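Local structure of BepC protein (4WGJ) at residues A[39-44]-A[68-73]. The protein probably transfers AMP from ATP onto threonine or tyrosine side chains of target proteins, an activity carried by its Fic domain, the part present here. Numbering follows the deposited sequence.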
loop_
_atom_site.group_PDB
_atom_site.type_symbol
_atom_site.label_atom_id
_atom_site.label_comp_id
_atom_site.label_asym_id
_atom_site.label_seq_id
_atom_site.Cartn_x
_atom_site.Cartn_y
_atom_site.Cartn_z
ATOM N N HIS A 39 5.466 -15.185 0.470
ATOM C CA HIS A 39 6.001 -15.927 1.593
ATOM C C HIS A 39 6.830 -15.049 2.529
ATOM O O HIS A 39 6.652 -15.081 3.754
ATOM C CB HIS A 39 6.849 -17.089 1.082
ATOM C CG HIS A 39 7.421 -17.935 2.172
ATOM N ND1 HIS A 39 8.650 -17.681 2.744
ATOM C CD2 HIS A 39 6.930 -19.030 2.803
ATOM C CE1 HIS A 39 8.891 -18.583 3.679
ATOM N NE2 HIS A 39 7.863 -19.413 3.734
ATOM N N ASP A 40 7.739 -14.269 1.956
ATOM C CA ASP A 40 8.616 -13.427 2.754
ATOM C C ASP A 40 7.859 -12.279 3.409
ATOM O O ASP A 40 8.119 -11.951 4.556
ATOM C CB ASP A 40 9.761 -12.870 1.900
ATOM C CG ASP A 40 10.803 -13.920 1.581
ATOM O OD1 ASP A 40 10.697 -15.040 2.130
ATOM O OD2 ASP A 40 11.731 -13.626 0.792
ATOM N N VAL A 41 6.938 -11.661 2.670
ATOM C CA VAL A 41 6.143 -10.556 3.194
ATOM C C VAL A 41 5.307 -10.975 4.407
ATOM O O VAL A 41 5.247 -10.252 5.396
ATOM C CB VAL A 41 5.222 -9.967 2.107
ATOM C CG1 VAL A 41 4.194 -9.029 2.715
ATOM C CG2 VAL A 41 6.054 -9.226 1.083
ATOM N N VAL A 42 4.686 -12.150 4.336
ATOM C CA VAL A 42 3.866 -12.645 5.439
ATOM C C VAL A 42 4.701 -12.790 6.713
ATOM O O VAL A 42 4.258 -12.414 7.803
ATOM C CB VAL A 42 3.182 -13.987 5.053
ATOM C CG1 VAL A 42 2.585 -14.705 6.266
ATOM C CG2 VAL A 42 2.100 -13.728 4.001
ATOM N N LYS A 43 5.920 -13.301 6.575
ATOM C CA LYS A 43 6.817 -13.418 7.726
ATOM C C LYS A 43 7.204 -12.043 8.279
ATOM O O LYS A 43 7.203 -11.830 9.494
ATOM C CB LYS A 43 8.074 -14.204 7.354
ATOM N N GLU A 44 7.541 -11.105 7.399
ATOM C CA GLU A 44 7.952 -9.784 7.866
ATOM C C GLU A 44 6.780 -9.030 8.492
ATOM O O GLU A 44 6.967 -8.226 9.404
ATOM C CB GLU A 44 8.556 -8.969 6.721
ATOM C CG GLU A 44 9.839 -9.586 6.156
ATOM C CD GLU A 44 10.816 -10.010 7.245
ATOM O OE1 GLU A 44 11.238 -9.139 8.032
ATOM O OE2 GLU A 44 11.153 -11.218 7.324
ATOM N N SER A 68 10.107 -2.550 5.262
ATOM C CA SER A 68 10.059 -3.683 6.184
ATOM C C SER A 68 9.453 -4.936 5.543
ATOM O O SER A 68 9.934 -6.058 5.752
ATOM C CB SER A 68 9.263 -3.293 7.437
ATOM O OG SER A 68 9.891 -2.215 8.115
ATOM N N LEU A 69 8.393 -4.751 4.766
ATOM C CA LEU A 69 7.733 -5.876 4.122
ATOM C C LEU A 69 8.492 -6.388 2.903
ATOM O O LEU A 69 8.471 -7.586 2.632
ATOM C CB LEU A 69 6.306 -5.491 3.709
ATOM C CG LEU A 69 5.392 -5.159 4.890
ATOM C CD1 LEU A 69 3.967 -4.895 4.385
ATOM C CD2 LEU A 69 5.384 -6.292 5.916
ATOM N N PHE A 70 9.159 -5.494 2.174
ATOM C CA PHE A 70 9.649 -5.862 0.836
ATOM C C PHE A 70 11.169 -5.814 0.622
ATOM O O PHE A 70 11.621 -6.074 -0.493
ATOM C CB PHE A 70 8.973 -4.976 -0.220
ATOM C CG PHE A 70 7.522 -5.298 -0.421
ATOM C CD1 PHE A 70 7.152 -6.395 -1.181
ATOM C CD2 PHE A 70 6.529 -4.534 0.178
ATOM C CE1 PHE A 70 5.813 -6.723 -1.359
ATOM C CE2 PHE A 70 5.185 -4.867 0.007
ATOM C CZ PHE A 70 4.842 -5.972 -0.769
ATOM N N HIS A 71 11.958 -5.520 1.659
ATOM C CA HIS A 71 13.401 -5.318 1.437
ATOM C C HIS A 71 14.123 -6.614 1.070
ATOM O O HIS A 71 15.209 -6.573 0.498
ATOM C CB HIS A 71 14.088 -4.668 2.656
ATOM C CG HIS A 71 14.198 -5.559 3.858
ATOM N ND1 HIS A 71 15.344 -6.267 4.155
ATOM C CD2 HIS A 71 13.309 -5.857 4.837
ATOM C CE1 HIS A 71 15.160 -6.961 5.266
ATOM N NE2 HIS A 71 13.929 -6.740 5.693
ATOM N N LYS A 72 13.540 -7.762 1.407
ATOM C CA LYS A 72 14.130 -9.028 0.982
ATOM C C LYS A 72 13.841 -9.326 -0.501
ATOM O O LYS A 72 14.508 -10.170 -1.117
ATOM C CB LYS A 72 13.620 -10.175 1.861
ATOM C CG LYS A 72 14.229 -10.195 3.263
ATOM C CD LYS A 72 13.717 -11.384 4.061
ATOM C CE LYS A 72 14.399 -11.466 5.418
ATOM N NZ LYS A 72 15.881 -11.505 5.278
ATOM N N THR A 73 12.852 -8.629 -1.062
ATOM C CA THR A 73 12.361 -8.895 -2.413
ATOM C C THR A 73 12.849 -7.890 -3.445
ATOM O O THR A 73 13.317 -8.274 -4.517
ATOM C CB THR A 73 10.830 -8.891 -2.455
ATOM O OG1 THR A 73 10.327 -9.827 -1.496
ATOM C CG2 THR A 73 10.318 -9.249 -3.845
HETATM O O HOH W 1 14.285 -8.375 7.903
#
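Ser-68 O makes a van der Waals contact with Glu-44 CB at 3.4 Å, while the serine hydroxyl bonds back to Leu-64 O in its own helix. One residue on, the backbones come closest, between Leu-69 and Val-41. Val-41 CG2, anti to its own carbonyl carbon, abuts Leu-69 O at 3.3 Å, and Leu-69 CD2 reaches over to the Val-41 carbonyl and the Glu-44 backbone. Phe-70 points its CB away from helix 30-48, yet one face of its ring lies against the same valine methyl: Val-41 CG2 is 4.0 Å from the centroid of the Phe-70 ring and 30° off its normal, a CH-pi contact. Arg-161 of helix 159-174 touches both residues.

His-71 and Glu-44 make no direct bond; one water joins them, lying 2.8 Å from His-71 NE2 in the plane of the imidazole and donating to Glu-44 OE1 over 3.1 Å. A bend at chi2 (-47°) folds the glutamate toward this bridge, and its charge could favour a protonated imidazole. Lys-72 crosses Glu-44 at about a right angle and contributes methylenes, its CE 3.8 Å from Glu-44 OE2; Lys-72 NZ, 5.2 Å from Glu-44 OE2, is too distant for a salt bridge, so any attraction would be a longer-range one. Lys-72 CB also approaches Asp-40 OD2, which is hydrogen-bonded to Tyr-25 OH. That same tyrosine hydroxyl bonds Thr-73 OG1, linking Thr-73 to helix 30-48.

No hydrogen bond passes directly between the segments: helix 30-48 packs against helix 59-70 and residues 71-73, apolar at Val-41, Leu-69 and Phe-70, water-bridged between Glu-44 and His-71, within the helical Fic fold, with the Phe-70 side chain about 5 Å from the bound ATP analogue AMPPNP.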